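Local structure of luciferase-like monooxygenase (Streptomyces bottropensis, 4US5) at residues A202-T205 / Y206-A209; D233-A236 / Q237-Y240; A241-R244 / L245-R249; S290-R293 / V294-Q297; Q319-R322 / L323-Y326. The protein probably acts as a flavin-dependent monooxygenase of the bacterial luciferase family, using molecular oxygen to oxidise an organic substrate. All blocks are in the same frame, centred on the assembly; numbering follows the deposited sequence.

All five contacts are local, each within one helix or at its start, around the strands of a TIM barrel. Contacts 2 and 3 share helix 233-251, centres 13 Å apart. Contact 4 meets contact 2 through Asp-233, whose OD1 makes a salt bridge to Arg-293 NE (2.8 Å) and a probable hydrogen bond to Ser-290 N (2.9 Å). A long, weak ion pair, Arg-238 NH1 to Asp-321 OD2 at 3.5 Å, joins contacts 2 and 5. Contact 1 stands apart, its nearest atoms about 12 Å from contact 4. In contact 5 the Arg-322 side chain is about 3 Å from a bound sodium ion; its partners Glu-11 and Ser-314 are sodium ligands at separate sites.

Contact 1 (A202-T205 / Y206-A209); sequences AMDT and YRAA
Asp-204 and Arg-207 meet one turn apart on helix 199-209, the helix of the beta-alpha-beta unit between strands 188-191 and 221-229. Their salt bridge runs from Asp-204 OD1 to Arg-207 NH2, 2.8 Å long. The two side chains cross obliquely, and the carboxylate and guanidinium planes are only 26° apart. The carboxylate oxygen lies near the guanidinium plane, at its edge.

The arginine also turns back to its own helix. With CG beside the backbone N (chi1 -74°) and a bend at chi3, its NE comes over the carbonyl of Met-203. Arg-207 NE gives a nearly straight hydrogen bond to Met-203 O at 3.2 Å. The oxygen lies in the guanidinium plane, but NE sits above the carbonyl plane. The backbone N of Arg-207 reaches Met-203 O from the opposite face, at 3.3 Å. One carbonyl therefore holds two donors of a single residue, and this helps fix the rotation of the guanidinium group. Arg-207 NH2 has a second acceptor, Ala-304 O. A leucine in place of Arg-207 would probably leave the Asp-204 carboxylate without this partner, Met-203 O without its second donor and Ala-304 O without the NH2 bond.

The Tyr-206 ring lies on the barrel side of the helix, where it meets Tyr-188 and its OH bonds to Leu-186 O and Arg-220 N. Thr-205 packs on helix 175-184, and the selenomethionine Met-203 lies against Tyr-190 of strand 188-191 and Pro-221 of strand 221-229.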
loop_
_atom_site.group_PDB
_atom_site.type_symbol
_atom_site.label_atom_id
_atom_site.label_comp_id
_atom_site.label_asym_id
_atom_site.label_seq_id
_atom_site.Cartn_x
_atom_site.Cartn_y
_atom_site.Cartn_z
ATOM N N ALA B 202 -24.372 -18.477 -12.995
ATOM C CA ALA B 202 -23.975 -17.281 -12.271
ATOM C C ALA B 202 -24.061 -16.035 -13.130
ATOM O O ALA B 202 -24.620 -15.041 -12.699
ATOM C CB ALA B 202 -22.569 -17.439 -11.686
HETATM N N MSE B 203 -23.541 -16.096 -14.346
HETATM C CA MSE B 203 -23.533 -14.960 -15.223
HETATM C C MSE B 203 -24.957 -14.645 -15.702
HETATM O O MSE B 203 -25.324 -13.485 -15.851
HETATM C CB MSE B 203 -22.552 -15.160 -16.360
HETATM C CG MSE B 203 -21.102 -15.301 -15.819
HETATM SE SE MSE B 203 -20.408 -13.524 -15.292
HETATM C CE MSE B 203 -19.655 -13.007 -17.030
ATOM N N ASP B 204 -25.758 -15.682 -15.935
ATOM C CA ASP B 204 -27.208 -15.474 -16.261
ATOM C C ASP B 204 -27.919 -14.766 -15.114
ATOM O O ASP B 204 -28.643 -13.799 -15.341
ATOM C CB ASP B 204 -27.893 -16.817 -16.536
ATOM C CG ASP B 204 -27.577 -17.369 -17.924
ATOM O OD1 ASP B 204 -27.020 -16.629 -18.745
ATOM O OD2 ASP B 204 -27.889 -18.562 -18.182
ATOM N N THR B 205 -27.705 -15.257 -13.898
ATOM C CA THR B 205 -28.317 -14.713 -12.684
ATOM C C THR B 205 -27.942 -13.269 -12.434
ATOM O O THR B 205 -28.806 -12.420 -12.123
ATOM C CB THR B 205 -27.941 -15.558 -11.462
ATOM O OG1 THR B 205 -28.491 -16.867 -11.630
ATOM C CG2 THR B 205 -28.487 -14.973 -10.171
ATOM N N TYR B 206 -26.658 -12.956 -12.601
ATOM C CA TYR B 206 -26.186 -11.585 -12.469
ATOM C C TYR B 206 -26.962 -10.630 -13.374
ATOM O O TYR B 206 -27.441 -9.574 -12.927
ATOM C CB TYR B 206 -24.676 -11.486 -12.814
ATOM C CG TYR B 206 -24.163 -10.088 -12.848
ATOM C CD1 TYR B 206 -24.209 -9.284 -11.710
ATOM C CD2 TYR B 206 -23.569 -9.571 -13.973
ATOM C CE1 TYR B 206 -23.717 -7.982 -11.729
ATOM C CE2 TYR B 206 -23.077 -8.279 -13.996
ATOM C CZ TYR B 206 -23.145 -7.491 -12.876
ATOM O OH TYR B 206 -22.643 -6.204 -12.919
ATOM N N ARG B 207 -27.068 -10.990 -14.636
ATOM C CA ARG B 207 -27.751 -10.175 -15.620
ATOM C C ARG B 207 -29.247 -10.096 -15.365
ATOM O O ARG B 207 -29.814 -9.010 -15.416
ATOM C CB ARG B 207 -27.476 -10.669 -17.034
ATOM C CG ARG B 207 -26.065 -10.308 -17.498
ATOM C CD ARG B 207 -25.753 -10.862 -18.856
ATOM N NE ARG B 207 -25.716 -12.313 -18.811
ATOM C CZ ARG B 207 -25.670 -13.085 -19.875
ATOM N NH1 ARG B 207 -25.630 -12.540 -21.094
ATOM N NH2 ARG B 207 -25.644 -14.407 -19.726
ATOM N N ALA B 208 -29.872 -11.231 -15.095
ATOM C CA ALA B 208 -31.344 -11.284 -14.876
ATOM C C ALA B 208 -31.801 -10.500 -13.630
ATOM O O ALA B 208 -32.762 -9.732 -13.698
ATOM C CB ALA B 208 -31.794 -12.713 -14.774
ATOM N N ALA B 209 -31.091 -10.673 -12.518
ATOM C CA ALA B 209 -31.430 -10.041 -11.251
ATOM C C ALA B 209 -30.896 -8.600 -11.089
ATOM O O ALA B 209 -31.154 -7.946 -10.071
ATOM C CB ALA B 209 -30.948 -10.915 -10.102
#

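Contact 2 (D233-A236 / Q237-Y240); sequences DAEA and QRVY
Glu-235 OE2 accepts a hydrogen bond from Arg-238 NH1 at 2.9 Å, and the pair is a salt bridge three residues apart on one helix. The bond is well bent, its N-H...O angle 132°. OE2 is met on its syn side. The oxygen is tilted from the guanidinium plane, so the pair is not flat. The two side chains lie side by side and point the same way.

Their shapes explain the meeting. Glu-235 starts with CG opposite the backbone N (chi1 -176°) and then bends at chi2, which swings its carboxylate towards the arginine. Arg-238 is extended from CG to NE, and its CD also passes 3.7 Å from Glu-235 OE1. Val-239 CG2 adds a looser touch, 3.9 Å from Glu-235 OE2. Arg-238 NE also pairs with Asp-262. A lysine at Glu-235 would probably set two positive charges side by side and leave Arg-238 without this carboxylate.

The backbone bonds are regular. Val-239 N to Glu-235 O is 3.0 Å, and Tyr-240 N to Ala-236 O is 2.9 Å. Thr-232, just before the helix, accepts the N-H of Glu-235 with its OG1, as an N-cap does. The i to i+3 salt bridge thus lies in the first turns of helix 233-251, which follows strand 221-229 in the TIM barrel.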
loop_
_atom_site.group_PDB
_atom_site.type_symbol
_atom_site.label_atom_id
_atom_site.label_comp_id
_atom_site.label_asym_id
_atom_site.label_seq_id
_atom_site.Cartn_x
_atom_site.Cartn_y
_atom_site.Cartn_z
ATOM N N ASP B 233 -0.790 -25.950 -30.530
ATOM C CA ASP B 233 -1.422 -26.744 -29.500
ATOM C C ASP B 233 -0.403 -27.560 -28.712
ATOM O O ASP B 233 -0.521 -27.688 -27.505
ATOM C CB ASP B 233 -2.519 -27.681 -30.089
ATOM C CG ASP B 233 -3.824 -26.917 -30.560
ATOM O OD1 ASP B 233 -4.305 -25.963 -29.878
ATOM O OD2 ASP B 233 -4.398 -27.322 -31.619
ATOM N N ALA B 234 0.612 -28.104 -29.399
ATOM C CA ALA B 234 1.612 -28.925 -28.730
ATOM C C ALA B 234 2.427 -28.077 -27.736
ATOM O O ALA B 234 2.747 -28.535 -26.651
ATOM C CB ALA B 234 2.561 -29.571 -29.733
ATOM N N GLU B 235 2.844 -26.897 -28.155
ATOM C CA GLU B 235 3.624 -26.037 -27.262
ATOM C C GLU B 235 2.718 -25.584 -26.077
ATOM O O GLU B 235 3.159 -25.536 -24.938
ATOM C CB GLU B 235 4.205 -24.844 -27.997
ATOM C CG GLU B 235 5.111 -23.964 -27.115
ATOM C CD GLU B 235 6.286 -24.709 -26.440
ATOM O OE1 GLU B 235 6.768 -25.756 -26.933
ATOM O OE2 GLU B 235 6.781 -24.185 -25.427
ATOM N N ALA B 236 1.467 -25.278 -26.367
ATOM C CA ALA B 236 0.523 -24.898 -25.284
ATOM C C ALA B 236 0.414 -26.020 -24.278
ATOM O O ALA B 236 0.375 -25.765 -23.059
ATOM C CB ALA B 236 -0.845 -24.565 -25.840
ATOM N N GLN B 237 0.327 -27.281 -24.751
ATOM C CA GLN B 237 0.185 -28.412 -23.810
ATOM C C GLN B 237 1.408 -28.568 -22.941
ATOM O O GLN B 237 1.302 -28.897 -21.763
ATOM C CB GLN B 237 -0.084 -29.733 -24.551
ATOM C CG GLN B 237 -1.508 -29.842 -25.093
ATOM C CD GLN B 237 -2.554 -29.780 -24.003
ATOM O OE1 GLN B 237 -2.408 -30.394 -22.939
ATOM N NE2 GLN B 237 -3.597 -29.046 -24.249
ATOM N N ARG B 238 2.581 -28.327 -23.512
ATOM C CA ARG B 238 3.818 -28.375 -22.753
ATOM C C ARG B 238 3.796 -27.313 -21.615
ATOM O O ARG B 238 4.066 -27.631 -20.453
ATOM C CB ARG B 238 5.020 -28.131 -23.648
ATOM C CG ARG B 238 6.352 -27.991 -22.915
ATOM C CD ARG B 238 7.496 -27.570 -23.836
ATOM N NE ARG B 238 8.629 -27.104 -23.018
ATOM C CZ ARG B 238 8.807 -25.869 -22.559
ATOM N NH1 ARG B 238 8.017 -24.870 -22.927
ATOM N NH2 ARG B 238 9.849 -25.614 -21.782
ATOM N N VAL B 239 3.470 -26.083 -21.970
ATOM C CA VAL B 239 3.416 -24.975 -20.964
ATOM C C VAL B 239 2.334 -25.294 -19.870
ATOM O O VAL B 239 2.542 -25.046 -18.674
ATOM C CB VAL B 239 3.165 -23.605 -21.649
ATOM C CG1 VAL B 239 3.064 -22.487 -20.606
ATOM C CG2 VAL B 239 4.276 -23.296 -22.638
ATOM N N TYR B 240 1.230 -25.915 -20.280
ATOM C CA TYR B 240 0.127 -26.281 -19.388
ATOM C C TYR B 240 0.468 -27.398 -18.396
ATOM O O TYR B 240 -0.160 -27.517 -17.369
ATOM C CB TYR B 240 -1.068 -26.737 -20.258
ATOM C CG TYR B 240 -2.302 -27.135 -19.531
ATOM C CD1 TYR B 240 -2.868 -26.323 -18.544
ATOM C CD2 TYR B 240 -2.989 -28.307 -19.891
ATOM C CE1 TYR B 240 -4.042 -26.682 -17.900
ATOM C CE2 TYR B 240 -4.187 -28.654 -19.270
ATOM C CZ TYR B 240 -4.703 -27.845 -18.289
ATOM O OH TYR B 240 -5.865 -28.223 -17.664
#

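Contact 3 (A241-R244 / L245-R249); sequences ATHR and LFHRR
His-243 and His-247 make the aromatic contact, one turn apart on helix 233-251. Their side chains lie alongside each other and point the same way. The rings are oblique to each other, with centroids 5.3 Å apart and planes at 52°. The nearest ring atoms are His-243 CD2 and His-247 ND1, at 3.7 Å.

Hydrogen bonds converge on one carbonyl. His-243 O takes the backbone N of His-247 at 3.0 Å. It also takes a weak bond from His-247 ND1 at 3.4 Å, and lies in the plane of that ring, at its edge. In His-247 a chi1 of -93°, away from the usual staggered values, together with chi2 near 80° brings ND1 to this oxygen. The next backbone bond runs from Arg-248 N to Arg-244 O, 3.0 Å.

Around the helix, Tyr-286 of strand 286-289 stacks on His-243 and also meets the His-247 ring. Leu-245 and Ala-241 pack on helix 261-268. Arg-248 reaches the carbonyls at the end of that helix and just beyond it, those of Glu-267, Lys-270 and Pro-273, while Arg-244 pairs with Asp-274.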
loop_
_atom_site.group_PDB
_atom_site.type_symbol
_atom_site.label_atom_id
_atom_site.label_comp_id
_atom_site.label_asym_id
_atom_site.label_seq_id
_atom_site.Cartn_x
_atom_site.Cartn_y
_atom_site.Cartn_z
ATOM N N ALA B 241 1.481 -28.190 -18.705
ATOM C CA ALA B 241 1.856 -29.313 -17.861
ATOM C C ALA B 241 2.213 -28.887 -16.430
ATOM O O ALA B 241 1.925 -29.594 -15.470
ATOM C CB ALA B 241 3.009 -30.070 -18.494
ATOM N N THR B 242 2.852 -27.727 -16.295
ATOM C CA THR B 242 3.082 -27.108 -14.991
ATOM C C THR B 242 1.832 -27.076 -14.135
ATOM O O THR B 242 1.835 -27.493 -12.959
ATOM C CB THR B 242 3.594 -25.662 -15.197
ATOM O OG1 THR B 242 4.906 -25.718 -15.742
ATOM C CG2 THR B 242 3.586 -24.830 -13.910
ATOM N N HIS B 243 0.743 -26.600 -14.719
ATOM C CA HIS B 243 -0.487 -26.472 -13.981
ATOM C C HIS B 243 -1.085 -27.841 -13.629
ATOM O O HIS B 243 -1.638 -28.036 -12.550
ATOM C CB HIS B 243 -1.473 -25.664 -14.792
ATOM C CG HIS B 243 -2.440 -24.912 -13.958
ATOM N ND1 HIS B 243 -3.262 -23.953 -14.479
ATOM C CD2 HIS B 243 -2.689 -24.943 -12.630
ATOM C CE1 HIS B 243 -3.999 -23.439 -13.511
ATOM N NE2 HIS B 243 -3.635 -23.992 -12.373
ATOM N N ARG B 244 -1.042 -28.740 -14.601
ATOM C CA ARG B 244 -1.535 -30.075 -14.413
ATOM C C ARG B 244 -0.823 -30.737 -13.219
ATOM O O ARG B 244 -1.478 -31.354 -12.363
ATOM C CB ARG B 244 -1.333 -30.882 -15.680
ATOM C CG ARG B 244 -2.192 -30.451 -16.841
ATOM C CD ARG B 244 -1.859 -31.226 -18.096
ATOM N NE ARG B 244 -2.214 -32.632 -17.937
ATOM C CZ ARG B 244 -1.560 -33.647 -18.484
ATOM N NH1 ARG B 244 -0.511 -33.445 -19.259
ATOM N NH2 ARG B 244 -1.963 -34.903 -18.222
ATOM N N LEU B 245 0.500 -30.634 -13.200
ATOM C CA LEU B 245 1.313 -31.272 -12.126
ATOM C C LEU B 245 1.087 -30.577 -10.802
ATOM O O LEU B 245 1.028 -31.226 -9.769
ATOM C CB LEU B 245 2.795 -31.252 -12.479
ATOM C CG LEU B 245 3.762 -31.842 -11.430
ATOM C CD1 LEU B 245 3.377 -33.274 -11.104
ATOM C CD2 LEU B 245 5.200 -31.764 -11.919
ATOM N N PHE B 246 0.885 -29.250 -10.838
ATOM C CA PHE B 246 0.580 -28.526 -9.604
ATOM C C PHE B 246 -0.686 -29.093 -9.002
ATOM O O PHE B 246 -0.755 -29.336 -7.795
ATOM C CB PHE B 246 0.448 -27.004 -9.861
ATOM C CG PHE B 246 0.219 -26.178 -8.615
ATOM C CD1 PHE B 246 1.253 -25.873 -7.759
ATOM C CD2 PHE B 246 -1.057 -25.713 -8.318
ATOM C CE1 PHE B 246 1.043 -25.123 -6.608
ATOM C CE2 PHE B 246 -1.291 -24.957 -7.177
ATOM C CZ PHE B 246 -0.238 -24.645 -6.326
ATOM N N HIS B 247 -1.671 -29.402 -9.834
ATOM C CA HIS B 247 -2.895 -29.996 -9.300
ATOM C C HIS B 247 -2.714 -31.419 -8.768
ATOM O O HIS B 247 -3.311 -31.771 -7.776
ATOM C CB HIS B 247 -4.023 -29.999 -10.326
ATOM C CG HIS B 247 -4.894 -28.803 -10.236
ATOM N ND1 HIS B 247 -4.530 -27.593 -10.782
ATOM C CD2 HIS B 247 -6.078 -28.600 -9.615
ATOM C CE1 HIS B 247 -5.455 -26.695 -10.506
ATOM N NE2 HIS B 247 -6.427 -27.295 -9.840
ATOM N N ARG B 248 -1.950 -32.236 -9.483
ATOM C CA ARG B 248 -1.661 -33.609 -9.012
ATOM C C ARG B 248 -1.047 -33.517 -7.632
ATOM O O ARG B 248 -1.455 -34.226 -6.701
ATOM C CB ARG B 248 -0.700 -34.336 -9.966
ATOM C CG ARG B 248 -0.129 -35.622 -9.373
ATOM C CD ARG B 248 0.842 -36.317 -10.310
ATOM N NE ARG B 248 0.163 -37.024 -11.398
ATOM C CZ ARG B 248 0.791 -37.724 -12.336
ATOM N NH1 ARG B 248 2.109 -37.838 -12.326
ATOM N NH2 ARG B 248 0.099 -38.340 -13.269
ATOM N N ARG B 249 -0.066 -32.629 -7.508
ATOM C CA ARG B 249 0.693 -32.518 -6.284
ATOM C C ARG B 249 -0.162 -32.011 -5.145
ATOM O O ARG B 249 -0.132 -32.552 -4.063
ATOM C CB ARG B 249 1.890 -31.582 -6.489
ATOM C CG ARG B 249 3.023 -32.193 -7.274
ATOM C CD ARG B 249 4.124 -31.159 -7.401
ATOM N NE ARG B 249 5.318 -31.649 -8.039
ATOM C CZ ARG B 249 6.401 -30.903 -8.227
ATOM N NH1 ARG B 249 6.388 -29.596 -7.904
ATOM N NH2 ARG B 249 7.461 -31.420 -8.793
#

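Contact 4 (S290-R293 / V294-Q297); sequences SPDR and VRDQ
Asp-292 and Arg-295 are brought together by their torsions. Asp-292 keeps CG beside its backbone N (chi1 -77°). Arg-295 leaves the helix with CG on the far side of its own N and then bends at chi3 (64°), which folds the guanidinium back over Asp-292. The aspartate lies over one face of this group, with CA 4.2 Å above the plane, over its centre. Asp-292 OD1 is 3.3 Å from Arg-295 NH1. The oxygen is well out of the guanidinium plane and no N-H points at it, so this salt bridge rests on charge alone.

The edge of the same guanidinium serves Asp-296. Arg-295 NE and NH2 grip Asp-296 OD1 side-on, at 3.1 Å and 3.0 Å. That oxygen lies in the guanidinium plane, and both nitrogens reach it from the same face of the carboxylate.

Ser-290 is the N-cap of helix 291-305. Its OG accepts from Arg-293 N at 3.3 Å, and its carbonyl O takes Val-294 N at 2.9 Å. Val-294 is buried against Cys-229 and Val-287.

The three charged residues form a salt-bridge network on the outer side of the helix. One arginine thus uses its face for charge attraction and its edge for two directed bonds. Asp-292 also lies near the N-terminus of the helix, whose dipole would probably favour its negative charge.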
loop_
_atom_site.group_PDB
_atom_site.type_symbol
_atom_site.label_atom_id
_atom_site.label_comp_id
_atom_site.label_asym_id
_atom_site.label_seq_id
_atom_site.Cartn_x
_atom_site.Cartn_y
_atom_site.Cartn_z
ATOM N N SER B 290 -3.537 -23.263 -29.080
ATOM C CA SER B 290 -3.085 -22.287 -30.037
ATOM C C SER B 290 -3.927 -21.028 -29.958
ATOM O O SER B 290 -5.009 -21.039 -29.369
ATOM C CB SER B 290 -3.201 -22.883 -31.451
ATOM O OG SER B 290 -4.565 -23.046 -31.757
ATOM N N PRO B 291 -3.440 -19.910 -30.549
ATOM C CA PRO B 291 -4.218 -18.699 -30.520
ATOM C C PRO B 291 -5.631 -18.861 -31.074
ATOM O O PRO B 291 -6.595 -18.400 -30.447
ATOM C CB PRO B 291 -3.401 -17.729 -31.399
ATOM C CG PRO B 291 -2.017 -18.230 -31.307
ATOM C CD PRO B 291 -2.159 -19.719 -31.258
ATOM N N ASP B 292 -5.765 -19.501 -32.231
ATOM C CA ASP B 292 -7.102 -19.709 -32.815
ATOM C C ASP B 292 -7.983 -20.532 -31.904
ATOM O O ASP B 292 -9.144 -20.218 -31.723
ATOM C CB ASP B 292 -7.010 -20.395 -34.187
ATOM C CG ASP B 292 -6.594 -19.449 -35.287
ATOM O OD1 ASP B 292 -6.448 -18.217 -35.030
ATOM O OD2 ASP B 292 -6.340 -19.954 -36.404
ATOM N N ARG B 293 -7.447 -21.588 -31.329
ATOM C CA ARG B 293 -8.264 -22.480 -30.492
ATOM C C ARG B 293 -8.748 -21.743 -29.238
ATOM O O ARG B 293 -9.927 -21.803 -28.899
ATOM C CB ARG B 293 -7.507 -23.746 -30.079
ATOM C CG ARG B 293 -8.346 -24.673 -29.202
ATOM C CD ARG B 293 -7.582 -25.831 -28.573
ATOM N NE ARG B 293 -7.011 -26.685 -29.589
ATOM C CZ ARG B 293 -7.703 -27.569 -30.311
ATOM N NH1 ARG B 293 -9.019 -27.728 -30.128
ATOM N NH2 ARG B 293 -7.072 -28.301 -31.232
ATOM N N VAL B 294 -7.830 -21.058 -28.559
ATOM C CA VAL B 294 -8.220 -20.347 -27.336
ATOM C C VAL B 294 -9.164 -19.197 -27.677
ATOM O O VAL B 294 -10.128 -18.994 -26.982
ATOM C CB VAL B 294 -7.038 -19.933 -26.406
ATOM C CG1 VAL B 294 -6.085 -21.108 -26.208
ATOM C CG2 VAL B 294 -6.297 -18.763 -26.971
ATOM N N ARG B 295 -8.933 -18.503 -28.795
ATOM C CA ARG B 295 -9.804 -17.388 -29.199
ATOM C C ARG B 295 -11.235 -17.894 -29.388
ATOM O O ARG B 295 -12.200 -17.332 -28.849
ATOM C CB ARG B 295 -9.287 -16.750 -30.497
ATOM C CG ARG B 295 -10.185 -15.649 -31.046
ATOM C CD ARG B 295 -9.932 -15.418 -32.543
ATOM N NE ARG B 295 -10.288 -16.601 -33.317
ATOM C CZ ARG B 295 -9.846 -16.899 -34.535
ATOM N NH1 ARG B 295 -8.991 -16.107 -35.170
ATOM N NH2 ARG B 295 -10.261 -18.013 -35.128
ATOM N N ASP B 296 -11.356 -19.005 -30.107
ATOM C CA ASP B 296 -12.699 -19.545 -30.408
ATOM C C ASP B 296 -13.401 -20.004 -29.137
ATOM O O ASP B 296 -14.589 -19.719 -28.931
ATOM C CB ASP B 296 -12.591 -20.696 -31.412
ATOM C CG ASP B 296 -12.187 -20.236 -32.804
ATOM O OD1 ASP B 296 -12.187 -19.011 -33.084
ATOM O OD2 ASP B 296 -11.845 -21.101 -33.623
ATOM N N GLN B 297 -12.686 -20.724 -28.278
ATOM C CA GLN B 297 -13.264 -21.215 -27.036
ATOM C C GLN B 297 -13.706 -20.053 -26.150
ATOM O O GLN B 297 -14.808 -20.044 -25.584
ATOM C CB GLN B 297 -12.253 -22.098 -26.297
ATOM C CG GLN B 297 -12.727 -22.647 -24.971
ATOM C CD GLN B 297 -13.870 -23.669 -25.121
ATOM O OE1 GLN B 297 -13.629 -24.838 -25.381
ATOM N NE2 GLN B 297 -15.113 -23.211 -24.966
#

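Contact 5 (Q319-R322 / L323-Y326); sequences QRDR and LRSY
Arg-324 lays one face of its guanidinium over Arg-320 O, which is 3.4 Å from the plane and over its centre. At the edge, in the plane, is Asp-321 OD1. The ring of Tyr-326 has Arg-322 O at its edge, also in plane. These contacts follow i to i+3 and i to i+4 spacings on helix 319-332, which comes after strand 309-313 of the TIM barrel.

The Asp-321 salt bridge is short. Arg-324 NH2 gives a hydrogen bond to OD1 of Asp-321 at 2.7 Å, with an angle of 150°. The carboxylate and guanidinium planes are 65° apart, and one oxygen, OD1, takes the bond, met nearly along its C-O axis.

Arg-322 is extended from CG to NE and runs beside Tyr-326, with CG 4.0 Å from Tyr-326 CE1. Its polar end pairs with Glu-11 and bonds to Ser-314. Tyr-326 OH bonds to Val-312 O and Ser-314 OG, which ties the helix to strand 309-313 and the loop after it.

Gln-319 NE2 bonds to Glu-30 OE1 of helix 21-38 and also lies 3.8 Å from Leu-323 CD2.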
loop_
_atom_site.group_PDB
_atom_site.type_symbol
_atom_site.label_atom_id
_atom_site.label_comp_id
_atom_site.label_asym_id
_atom_site.label_seq_id
_atom_site.Cartn_x
_atom_site.Cartn_y
_atom_site.Cartn_z
ATOM N N GLN B 319 8.618 -17.040 -17.199
ATOM C CA GLN B 319 8.223 -15.719 -17.628
ATOM C C GLN B 319 8.212 -15.540 -19.141
ATOM O O GLN B 319 7.359 -14.831 -19.667
ATOM C CB GLN B 319 9.105 -14.675 -16.948
ATOM C CG GLN B 319 8.833 -13.237 -17.325
ATOM C CD GLN B 319 7.590 -12.637 -16.695
ATOM O OE1 GLN B 319 6.681 -13.338 -16.299
ATOM N NE2 GLN B 319 7.523 -11.317 -16.697
ATOM N N ARG B 320 9.159 -16.157 -19.853
ATOM C CA ARG B 320 9.207 -15.989 -21.305
ATOM C C ARG B 320 7.989 -16.658 -21.967
ATOM O O ARG B 320 7.416 -16.123 -22.924
ATOM C CB ARG B 320 10.502 -16.591 -21.897
ATOM C CG ARG B 320 11.798 -15.950 -21.384
ATOM C CD ARG B 320 13.040 -16.809 -21.563
ATOM N NE ARG B 320 13.098 -17.910 -20.609
ATOM C CZ ARG B 320 14.117 -18.770 -20.475
ATOM N NH1 ARG B 320 15.198 -18.654 -21.233
ATOM N NH2 ARG B 320 14.047 -19.739 -19.583
ATOM N N ASP B 321 7.613 -17.816 -21.466
ATOM C CA ASP B 321 6.402 -18.490 -21.916
ATOM C C ASP B 321 5.154 -17.653 -21.554
ATOM O O ASP B 321 4.176 -17.598 -22.304
ATOM C CB ASP B 321 6.288 -19.883 -21.288
ATOM C CG ASP B 321 7.308 -20.868 -21.845
ATOM O OD1 ASP B 321 7.869 -20.584 -22.938
ATOM O OD2 ASP B 321 7.522 -21.897 -21.184
ATOM N N ARG B 322 5.169 -17.064 -20.377
ATOM C CA ARG B 322 4.031 -16.321 -19.910
ATOM C C ARG B 322 3.782 -15.067 -20.732
ATOM O O ARG B 322 2.667 -14.797 -21.145
ATOM C CB ARG B 322 4.226 -15.952 -18.455
ATOM C CG ARG B 322 2.975 -15.380 -17.825
ATOM C CD ARG B 322 3.268 -14.736 -16.479
ATOM N NE ARG B 322 2.040 -14.632 -15.717
ATOM C CZ ARG B 322 1.933 -13.962 -14.564
ATOM N NH1 ARG B 322 2.971 -13.334 -14.049
ATOM N NH2 ARG B 322 0.774 -13.953 -13.931
ATOM N N LEU B 323 4.827 -14.261 -20.938
ATOM C CA LEU B 323 4.706 -13.079 -21.748
ATOM C C LEU B 323 4.221 -13.413 -23.166
ATOM O O LEU B 323 3.333 -12.740 -23.699
ATOM C CB LEU B 323 6.040 -12.310 -21.803
ATOM C CG LEU B 323 6.498 -11.731 -20.479
ATOM C CD1 LEU B 323 7.856 -11.100 -20.600
ATOM C CD2 LEU B 323 5.506 -10.731 -19.910
ATOM N N ARG B 324 4.732 -14.509 -23.709
ATOM C CA ARG B 324 4.286 -14.999 -25.020
ATOM C C ARG B 324 2.782 -15.245 -25.051
ATOM O O ARG B 324 2.102 -14.866 -26.016
ATOM C CB ARG B 324 5.037 -16.286 -25.487
ATOM C CG ARG B 324 6.283 -15.991 -26.327
ATOM C CD ARG B 324 6.942 -17.203 -26.959
ATOM N NE ARG B 324 7.504 -18.097 -25.967
ATOM C CZ ARG B 324 8.749 -18.010 -25.489
ATOM N NH1 ARG B 324 9.592 -17.085 -25.945
ATOM N NH2 ARG B 324 9.165 -18.882 -24.587
ATOM N N SER B 325 2.287 -15.920 -24.025
ATOM C CA SER B 325 0.857 -16.226 -23.928
ATOM C C SER B 325 0.022 -14.965 -24.015
ATOM O O SER B 325 -0.903 -14.870 -24.834
ATOM C CB SER B 325 0.561 -17.052 -22.650
ATOM O OG SER B 325 -0.820 -17.432 -22.589
ATOM N N TYR B 326 0.391 -13.923 -23.248
ATOM C CA TYR B 326 -0.345 -12.706 -23.269
ATOM C C TYR B 326 -0.207 -11.916 -24.576
ATOM O O TYR B 326 -1.135 -11.235 -24.981
ATOM C CB TYR B 326 0.005 -11.820 -22.023
ATOM C CG TYR B 326 -0.611 -12.327 -20.751
ATOM C CD1 TYR B 326 0.044 -13.245 -19.960
ATOM C CD2 TYR B 326 -1.861 -11.869 -20.312
ATOM C CE1 TYR B 326 -0.521 -13.729 -18.774
ATOM C CE2 TYR B 326 -2.427 -12.359 -19.130
ATOM C CZ TYR B 326 -1.752 -13.286 -18.376
ATOM O OH TYR B 326 -2.302 -13.730 -17.153
#